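Local coordinates for protein tartronate semialdehyde reductase (Salmonella typhimurium, PDB 1VPD) that probably catalyses the NAD(P)H-dependent reduction of tartronate semialdehyde to D-glycerate, the last step of galactarate breakdown, at residues L137-F148 with M158-I168; K223-N231 with E290-R299. All coordinates share one frame; numbering follows the deposited sequence.

In the fold
Interaction 1 and interaction 2 lie on opposite sides of the chain's centre, about 36 Å apart between centres, and share no helix or strand. Interaction 1 closes a beta-alpha-beta unit at the edge of the sheet in the nucleotide-binding domain, pairing strand 137-142 with strand 161-166; backbone hydrogen bonds run along it, with valines and an aromatic pair packed on one face. Interaction 2 belongs to the helical part, where the chain's last residues cross the end of helix 218-228, and two salt bridges flank a small apolar patch. Both are partly buried. Helix 170-198 reaches both, touching Met140 in the first and Val297 in the second.

Interaction 1 of 2, residues L137-F148 with M158-I168; sequences LSVMVGGDKAIF and MAGSVVHTGDI
Val139 and Val141 alternate with Ser161, Val163 and Thr165 in the backbone bonding of two parallel strands. Val139 N donates to Ser161 O (2.9 Å) and Val163 N to Val139 O; Val141 N then takes Val163 O, and Thr165 N meets Val141 O almost straight (2.8 Å, 176° at the hydrogen). Further along, Gly143 N bonds to Gly166 O.

Apolar contacts line the face carrying Val139, Val141, Val162 and His164. Val162 spreads its two methyls: CG2 lies against Val139 CB, while CG1 reaches CE1 of Phe148 (3.7 Å). With CG anti to the backbone N, the Phe148 ring comes down from helix 145-156 onto the strand, and His164 CB sits over its centre in a CH-pi contact, 3.6 Å from the centroid and 8° off the normal. The two rings are inclined at 36°, centroids 5.0 Å apart.

Water joins the strands on the other face, one molecule linking Val139 O to Ser161 OG and another held by Ser138 OG and weakly by Ser161 OG.

This is a right-handed beta-alpha-beta crossover that extends the Rossmann-type sheet, running antiparallel to strand 119-126. Main-chain bonds fix the register, whereas apolar and CH-pi contacts join helix to strand on one side; on the other, these waters keep to the Ser138 and Ser161 end, while Met140 touches helix 170-198 at Lys175, the probable active-site lysine.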
loop_
_atom_site.group_PDB
_atom_site.type_symbol
_atom_site.label_atom_id
_atom_site.label_comp_id
_atom_site.label_asym_id
_atom_site.label_seq_id
_atom_site.Cartn_x
_atom_site.Cartn_y
_atom_site.Cartn_z
ATOM N N LEU A 137 5.898 5.323 7.749
ATOM C CA LEU A 137 5.927 4.714 6.410
ATOM C C LEU A 137 7.156 5.110 5.612
ATOM O O LEU A 137 7.639 6.232 5.735
ATOM C CB LEU A 137 4.717 5.172 5.592
ATOM C CG LEU A 137 3.341 4.768 6.076
ATOM C CD1 LEU A 137 2.264 5.513 5.294
ATOM C CD2 LEU A 137 3.146 3.279 5.936
ATOM N N SER A 138 7.640 4.202 4.766
ATOM C CA SER A 138 8.549 4.552 3.692
ATOM C C SER A 138 7.714 4.858 2.442
ATOM O O SER A 138 6.764 4.126 2.114
ATOM C CB SER A 138 9.535 3.426 3.400
ATOM O OG SER A 138 10.576 3.392 4.356
ATOM N N VAL A 139 8.086 5.919 1.749
ATOM C CA VAL A 139 7.446 6.364 0.528
ATOM C C VAL A 139 8.488 6.308 -0.576
ATOM O O VAL A 139 9.635 6.733 -0.399
ATOM C CB VAL A 139 6.894 7.817 0.707
ATOM C CG1 VAL A 139 6.158 8.271 -0.517
ATOM C CG2 VAL A 139 5.992 7.882 1.917
HETATM N N MSE A 140 8.086 5.775 -1.723
HETATM C CA MSE A 140 8.976 5.554 -2.855
HETATM C C MSE A 140 8.324 6.186 -4.076
HETATM O O MSE A 140 7.215 5.840 -4.421
HETATM C CB MSE A 140 9.236 4.047 -3.037
HETATM C CG MSE A 140 7.975 3.200 -3.234
HETATM SE SE MSE A 140 8.075 1.442 -2.347
HETATM C CE MSE A 140 8.158 2.027 -0.511
ATOM N N VAL A 141 9.026 7.114 -4.734
ATOM C CA VAL A 141 8.378 8.062 -5.638
ATOM C C VAL A 141 8.996 8.100 -7.023
ATOM O O VAL A 141 10.220 8.146 -7.159
ATOM C CB VAL A 141 8.459 9.501 -5.044
ATOM C CG1 VAL A 141 7.598 10.444 -5.859
ATOM C CG2 VAL A 141 8.067 9.493 -3.565
ATOM N N GLY A 142 8.155 8.101 -8.052
ATOM C CA GLY A 142 8.588 8.426 -9.389
ATOM C C GLY A 142 7.960 9.726 -9.863
ATOM O O GLY A 142 6.889 10.133 -9.388
ATOM N N GLY A 143 8.635 10.362 -10.813
ATOM C CA GLY A 143 8.157 11.587 -11.448
ATOM C C GLY A 143 9.267 12.617 -11.545
ATOM O O GLY A 143 10.424 12.318 -11.349
ATOM N N ASP A 144 8.889 13.844 -11.866
ATOM C CA ASP A 144 9.840 14.960 -11.996
ATOM C C ASP A 144 10.444 15.375 -10.671
ATOM O O ASP A 144 9.741 15.590 -9.693
ATOM C CB ASP A 144 9.082 16.118 -12.663
ATOM C CG ASP A 144 9.886 17.397 -12.768
ATOM O OD1 ASP A 144 11.012 17.501 -12.258
ATOM O OD2 ASP A 144 9.439 18.376 -13.369
ATOM N N LYS A 145 11.760 15.501 -10.635
ATOM C CA LYS A 145 12.452 15.881 -9.410
ATOM C C LYS A 145 11.944 17.199 -8.808
ATOM O O LYS A 145 11.869 17.333 -7.601
ATOM C CB LYS A 145 13.964 15.987 -9.639
ATOM C CG LYS A 145 14.779 16.279 -8.362
ATOM C CD LYS A 145 14.430 15.320 -7.202
ATOM C CE LYS A 145 15.636 15.012 -6.302
ATOM N NZ LYS A 145 15.676 15.847 -5.051
ATOM N N ALA A 146 11.622 18.170 -9.654
ATOM C CA ALA A 146 11.163 19.468 -9.162
ATOM C C ALA A 146 9.868 19.322 -8.401
ATOM O O ALA A 146 9.680 19.980 -7.389
ATOM C CB ALA A 146 10.987 20.440 -10.283
ATOM N N ILE A 147 8.990 18.443 -8.886
ATOM C CA ILE A 147 7.698 18.212 -8.257
ATOM C C ILE A 147 7.890 17.408 -6.971
ATOM O O ILE A 147 7.291 17.715 -5.940
ATOM C CB ILE A 147 6.724 17.516 -9.245
ATOM C CG1 ILE A 147 6.590 18.301 -10.562
ATOM C CG2 ILE A 147 5.371 17.278 -8.610
ATOM C CD1 ILE A 147 5.928 19.635 -10.441
ATOM N N PHE A 148 8.745 16.386 -7.028
ATOM C CA PHE A 148 9.159 15.676 -5.819
ATOM C C PHE A 148 9.648 16.648 -4.734
ATOM O O PHE A 148 9.218 16.589 -3.582
ATOM C CB PHE A 148 10.257 14.648 -6.163
ATOM C CG PHE A 148 10.815 13.935 -4.970
ATOM C CD1 PHE A 148 10.246 12.729 -4.528
ATOM C CD2 PHE A 148 11.892 14.461 -4.267
ATOM C CE1 PHE A 148 10.740 12.097 -3.407
ATOM C CE2 PHE A 148 12.386 13.833 -3.154
ATOM C CZ PHE A 148 11.809 12.632 -2.719
HETATM N N MSE A 158 3.705 12.185 6.552
HETATM C CA MSE A 158 3.080 10.875 6.759
HETATM C C MSE A 158 4.095 9.744 6.961
HETATM O O MSE A 158 3.695 8.584 7.161
HETATM C CB MSE A 158 2.216 10.523 5.545
HETATM C CG MSE A 158 0.979 11.403 5.394
HETATM SE SE MSE A 158 0.131 11.235 3.658
HETATM C CE MSE A 158 1.529 12.010 2.591
ATOM N N ALA A 159 5.380 10.080 6.934
ATOM C CA ALA A 159 6.432 9.103 6.665
ATOM C C ALA A 159 7.673 9.235 7.539
ATOM O O ALA A 159 8.002 10.322 8.048
ATOM C CB ALA A 159 6.851 9.245 5.206
ATOM N N GLY A 160 8.392 8.120 7.660
ATOM C CA GLY A 160 9.756 8.116 8.163
ATOM C C GLY A 160 10.804 8.347 7.095
ATOM O O GLY A 160 11.943 8.712 7.403
ATOM N N SER A 161 10.454 8.118 5.832
ATOM C CA SER A 161 11.390 8.218 4.725
ATOM C C SER A 161 10.625 8.494 3.427
ATOM O O SER A 161 9.597 7.885 3.190
ATOM C CB SER A 161 12.167 6.896 4.558
ATOM O OG SER A 161 13.005 6.947 3.425
ATOM N N VAL A 162 11.125 9.422 2.616
ATOM C CA VAL A 162 10.578 9.715 1.294
ATOM C C VAL A 162 11.726 9.790 0.301
ATOM O O VAL A 162 12.602 10.657 0.413
ATOM C CB VAL A 162 9.758 11.019 1.274
ATOM C CG1 VAL A 162 9.186 11.278 -0.104
ATOM C CG2 VAL A 162 8.644 10.975 2.308
ATOM N N VAL A 163 11.754 8.862 -0.650
ATOM C CA VAL A 163 12.885 8.718 -1.565
ATOM C C VAL A 163 12.436 8.749 -3.028
ATOM O O VAL A 163 11.503 8.048 -3.428
ATOM C CB VAL A 163 13.649 7.392 -1.280
ATOM C CG1 VAL A 163 14.674 7.091 -2.372
ATOM C CG2 VAL A 163 14.280 7.424 0.104
ATOM N N HIS A 164 13.121 9.539 -3.841
ATOM C CA HIS A 164 12.877 9.640 -5.263
ATOM C C HIS A 164 13.641 8.527 -5.985
ATOM O O HIS A 164 14.865 8.426 -5.868
ATOM C CB HIS A 164 13.356 11.016 -5.733
ATOM C CG HIS A 164 13.074 11.325 -7.164
ATOM N ND1 HIS A 164 11.845 11.140 -7.756
ATOM C CD2 HIS A 164 13.863 11.854 -8.121
ATOM C CE1 HIS A 164 11.888 11.532 -9.014
ATOM N NE2 HIS A 164 13.103 11.970 -9.264
ATOM N N THR A 165 12.925 7.699 -6.748
ATOM C CA THR A 165 13.525 6.508 -7.342
ATOM C C THR A 165 13.665 6.548 -8.852
ATOM O O THR A 165 14.297 5.661 -9.435
ATOM C CB THR A 165 12.723 5.237 -6.946
ATOM O OG1 THR A 165 11.383 5.346 -7.440
ATOM C CG2 THR A 165 12.642 5.077 -5.451
ATOM N N GLY A 166 13.063 7.541 -9.505
ATOM C CA GLY A 166 13.162 7.666 -10.941
ATOM C C GLY A 166 12.017 8.446 -11.558
ATOM O O GLY A 166 11.321 9.191 -10.848
ATOM N N ASP A 167 11.845 8.274 -12.869
ATOM C CA ASP A 167 10.776 8.915 -13.628
ATOM C C ASP A 167 9.436 8.268 -13.261
ATOM O O ASP A 167 9.400 7.250 -12.559
ATOM C CB ASP A 167 10.982 8.736 -15.137
ATOM C CG ASP A 167 12.231 9.450 -15.670
ATOM O OD1 ASP A 167 12.761 10.357 -15.009
ATOM O OD2 ASP A 167 12.728 9.144 -16.770
ATOM N N ILE A 168 8.355 8.852 -13.761
ATOM C CA ILE A 168 7.005 8.378 -13.469
ATOM C C ILE A 168 6.905 6.863 -13.728
ATOM O O ILE A 168 7.321 6.368 -14.762
ATOM C CB ILE A 168 5.945 9.177 -14.292
ATOM C CG1 ILE A 168 4.522 8.738 -13.933
ATOM C CG2 ILE A 168 6.197 9.075 -15.817
ATOM C CD1 ILE A 168 4.045 9.207 -12.574
HETATM O O HOH W 1 13.246 3.554 3.778
HETATM O O HOH W 2 11.438 5.744 1.495
HETATM O O HOH W 3 12.945 11.771 -12.615
#

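Interaction 2 of 2, residues K223-N231 with E290-R299; sequences KAPMVMDRN and EKLAKVEVTR
Arg230 reaches from the end of helix 218-228 to Glu290 and the chain's last residues. Its backbone has positive phi, in a Schellman motif that ends the helix. From CB the side chain bends at chi2 and chi3, curling back so that CD passes Thr298 CG2 at 4.2 Å and the guanidinium turns its NH1/NH2 edge to Glu290. The grip there is end-on: NH2 donates to OE1 (2.9 Å, 176° at the hydrogen), and NH1 to the syn lone pair of OE2 (2.8 Å), with the two flat groups 30° apart. NH1 also has weak bonds to Val297 O and Val227 O. Glu296 lies over one guanidinium face, and a water beside NH2 links Arg230 NH2 to Glu296 OE2. Glu290 OE2 accepts a second firm bond from Val297 N (2.8 Å), which ties this carboxylate to the tail.

Arg299, the C-terminal residue, holds Asp229 side-on: NE to OD1 (2.8 Å) and NH2 to OD2 (3.0 Å), both nearly straight. Met228 CE rests over a face of the same guanidinium. Between the two salt bridges, Val297 CG1 packs against Val227 CG1 and Met228 CG.

The tail thus runs from helix 285-293 across the end of helix 218-228. Helix 170-198 touches Val297 through Thr194, and helix 203-210 meets Met228 through Asp204 and Tyr207; Asp204 also forms a salt bridge with Arg299 NH1.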
loop_
_atom_site.group_PDB
_atom_site.type_symbol
_atom_site.label_atom_id
_atom_site.label_comp_id
_atom_site.label_asym_id
_atom_site.label_seq_id
_atom_site.Cartn_x
_atom_site.Cartn_y
_atom_site.Cartn_z
ATOM N N LYS A 223 4.202 -9.633 12.175
ATOM C CA LYS A 223 3.295 -10.711 11.795
ATOM C C LYS A 223 3.374 -11.964 12.652
ATOM O O LYS A 223 2.357 -12.647 12.792
ATOM C CB LYS A 223 3.474 -11.053 10.311
ATOM C CG LYS A 223 3.285 -9.878 9.362
ATOM C CD LYS A 223 1.974 -9.123 9.589
ATOM C CE LYS A 223 1.664 -8.162 8.464
ATOM N NZ LYS A 223 0.328 -7.508 8.675
ATOM N N ALA A 224 4.518 -12.272 13.262
ATOM C CA ALA A 224 4.583 -13.489 14.087
ATOM C C ALA A 224 3.586 -13.430 15.248
ATOM O O ALA A 224 2.874 -14.407 15.495
ATOM C CB ALA A 224 6.004 -13.816 14.581
ATOM N N PRO A 225 3.517 -12.302 15.953
ATOM C CA PRO A 225 2.517 -12.171 17.026
ATOM C C PRO A 225 1.084 -12.344 16.522
ATOM O O PRO A 225 0.286 -13.010 17.206
ATOM C CB PRO A 225 2.790 -10.769 17.583
ATOM C CG PRO A 225 4.243 -10.556 17.281
ATOM C CD PRO A 225 4.381 -11.111 15.880
HETATM N N MSE A 226 0.761 -11.792 15.350
HETATM C CA MSE A 226 -0.580 -11.917 14.783
HETATM C C MSE A 226 -0.922 -13.371 14.510
HETATM O O MSE A 226 -1.998 -13.846 14.870
HETATM C CB MSE A 226 -0.717 -11.082 13.505
HETATM C CG MSE A 226 -0.601 -9.587 13.738
HETATM SE SE MSE A 226 -0.882 -8.534 12.125
HETATM C CE MSE A 226 -2.738 -9.013 11.710
ATOM N N VAL A 227 -0.014 -14.089 13.847
ATOM C CA VAL A 227 -0.236 -15.503 13.582
ATOM C C VAL A 227 -0.469 -16.268 14.886
ATOM O O VAL A 227 -1.422 -17.030 14.996
ATOM C CB VAL A 227 0.955 -16.135 12.818
ATOM C CG1 VAL A 227 0.763 -17.635 12.681
ATOM C CG2 VAL A 227 1.118 -15.497 11.450
HETATM N N MSE A 228 0.401 -16.071 15.868
HETATM C CA MSE A 228 0.353 -16.895 17.051
HETATM C C MSE A 228 -0.901 -16.580 17.879
HETATM O O MSE A 228 -1.444 -17.476 18.526
HETATM C CB MSE A 228 1.640 -16.739 17.869
HETATM C CG MSE A 228 2.850 -17.344 17.171
HETATM SE SE MSE A 228 4.382 -17.342 18.316
HETATM C CE MSE A 228 4.762 -15.498 18.280
ATOM N N ASP A 229 -1.364 -15.333 17.805
ATOM C CA ASP A 229 -2.596 -14.897 18.490
ATOM C C ASP A 229 -3.870 -15.139 17.681
ATOM O O ASP A 229 -4.995 -14.836 18.151
ATOM C CB ASP A 229 -2.497 -13.420 18.865
ATOM C CG ASP A 229 -1.473 -13.159 19.949
ATOM O OD1 ASP A 229 -1.147 -14.086 20.701
ATOM O OD2 ASP A 229 -0.921 -12.069 20.098
ATOM N N ARG A 230 -3.717 -15.695 16.478
ATOM C CA ARG A 230 -4.819 -16.009 15.573
ATOM C C ARG A 230 -5.565 -14.734 15.167
ATOM O O ARG A 230 -6.788 -14.742 14.988
ATOM C CB ARG A 230 -5.768 -17.054 16.180
ATOM C CG ARG A 230 -5.065 -18.206 16.935
ATOM C CD ARG A 230 -3.947 -18.883 16.111
ATOM N NE ARG A 230 -4.470 -19.496 14.906
ATOM C CZ ARG A 230 -3.717 -19.950 13.901
ATOM N NH1 ARG A 230 -2.400 -19.819 13.940
ATOM N NH2 ARG A 230 -4.288 -20.553 12.875
ATOM N N ASN A 231 -4.821 -13.648 15.036
ATOM C CA ASN A 231 -5.367 -12.376 14.582
ATOM C C ASN A 231 -5.017 -12.162 13.115
ATOM O O ASN A 231 -3.898 -11.767 12.807
ATOM C CB ASN A 231 -4.797 -11.242 15.406
ATOM C CG ASN A 231 -5.190 -9.874 14.876
ATOM O OD1 ASN A 231 -6.143 -9.730 14.087
ATOM N ND2 ASN A 231 -4.432 -8.863 15.272
ATOM N N GLU A 290 0.010 -24.115 7.650
ATOM C CA GLU A 290 -0.633 -24.869 8.727
ATOM C C GLU A 290 -1.502 -25.989 8.179
ATOM O O GLU A 290 -1.540 -27.098 8.714
ATOM C CB GLU A 290 -1.490 -23.932 9.583
ATOM C CG GLU A 290 -0.677 -22.963 10.410
ATOM C CD GLU A 290 -1.522 -21.972 11.193
ATOM O OE1 GLU A 290 -2.657 -21.636 10.758
ATOM O OE2 GLU A 290 -1.015 -21.515 12.233
ATOM N N LYS A 291 -2.219 -25.695 7.100
ATOM C CA LYS A 291 -3.136 -26.655 6.525
ATOM C C LYS A 291 -2.388 -27.789 5.836
ATOM O O LYS A 291 -2.778 -28.954 5.932
ATOM C CB LYS A 291 -4.113 -25.942 5.601
ATOM C CG LYS A 291 -5.158 -25.176 6.430
ATOM C CD LYS A 291 -6.096 -24.283 5.604
ATOM C CE LYS A 291 -7.080 -23.564 6.539
ATOM N NZ LYS A 291 -8.040 -22.672 5.828
ATOM N N LEU A 292 -1.279 -27.479 5.166
ATOM C CA LEU A 292 -0.524 -28.537 4.498
ATOM C C LEU A 292 0.336 -29.381 5.472
ATOM O O LEU A 292 0.486 -30.586 5.283
ATOM C CB LEU A 292 0.361 -27.945 3.384
ATOM C CG LEU A 292 -0.255 -27.795 1.986
ATOM C CD1 LEU A 292 -1.360 -26.775 1.961
ATOM C CD2 LEU A 292 0.849 -27.398 0.994
ATOM N N ALA A 293 0.868 -28.754 6.505
ATOM C CA ALA A 293 1.706 -29.436 7.507
ATOM C C ALA A 293 0.887 -30.064 8.640
ATOM O O ALA A 293 1.428 -30.822 9.445
ATOM C CB ALA A 293 2.705 -28.480 8.089
ATOM N N LYS A 294 -0.399 -29.746 8.698
ATOM C CA LYS A 294 -1.289 -30.253 9.762
ATOM C C LYS A 294 -0.837 -29.876 11.171
ATOM O O LYS A 294 -0.825 -30.710 12.096
ATOM C CB LYS A 294 -1.489 -31.763 9.629
ATOM C CG LYS A 294 -2.087 -32.180 8.324
ATOM C CD LYS A 294 -3.494 -31.657 8.109
ATOM C CE LYS A 294 -4.177 -32.412 6.981
ATOM N NZ LYS A 294 -5.617 -32.096 6.815
ATOM N N VAL A 295 -0.469 -28.615 11.345
ATOM C CA VAL A 295 -0.162 -28.064 12.662
ATOM C C VAL A 295 -0.453 -26.567 12.659
ATOM O O VAL A 295 -0.336 -25.912 11.627
ATOM C CB VAL A 295 1.308 -28.366 13.071
ATOM C CG1 VAL A 295 2.277 -27.548 12.244
ATOM C CG2 VAL A 295 1.527 -28.140 14.543
ATOM N N GLU A 296 -0.824 -26.016 13.804
ATOM C CA GLU A 296 -1.035 -24.591 13.915
ATOM C C GLU A 296 0.092 -23.933 14.697
ATOM O O GLU A 296 0.631 -24.502 15.655
ATOM C CB GLU A 296 -2.410 -24.318 14.558
ATOM C CG GLU A 296 -3.530 -24.740 13.630
ATOM C CD GLU A 296 -4.921 -24.368 14.126
ATOM O OE1 GLU A 296 -5.071 -24.094 15.322
ATOM O OE2 GLU A 296 -5.848 -24.350 13.289
ATOM N N VAL A 297 0.445 -22.727 14.269
ATOM C CA VAL A 297 1.476 -21.921 14.883
ATOM C C VAL A 297 0.791 -21.016 15.910
ATOM O O VAL A 297 0.142 -20.051 15.545
ATOM C CB VAL A 297 2.222 -21.098 13.819
ATOM C CG1 VAL A 297 3.206 -20.139 14.440
ATOM C CG2 VAL A 297 2.944 -22.057 12.855
ATOM N N THR A 298 0.920 -21.361 17.183
ATOM C CA THR A 298 0.146 -20.705 18.248
ATOM C C THR A 298 1.039 -20.384 19.426
ATOM O O THR A 298 2.182 -20.842 19.495
ATOM C CB THR A 298 -1.007 -21.617 18.753
ATOM O OG1 THR A 298 -0.462 -22.771 19.399
ATOM C CG2 THR A 298 -1.834 -22.191 17.648
ATOM N N ARG A 299 0.534 -19.612 20.379
ATOM C CA ARG A 299 1.329 -19.374 21.578
ATOM C C ARG A 299 1.572 -20.690 22.311
ATOM O O ARG A 299 2.537 -20.785 23.092
ATOM C CB ARG A 299 0.683 -18.361 22.519
ATOM C CG ARG A 299 0.502 -16.971 21.897
ATOM C CD ARG A 299 1.783 -16.176 21.684
ATOM N NE ARG A 299 1.470 -14.805 21.271
ATOM C CZ ARG A 299 2.341 -13.823 21.171
ATOM N NH1 ARG A 299 3.614 -13.984 21.490
ATOM N NH2 ARG A 299 1.931 -12.625 20.787
ATOM O OXT ARG A 299 0.830 -21.679 22.136
HETATM O O HOH W 4 -7.174 -22.058 12.705
#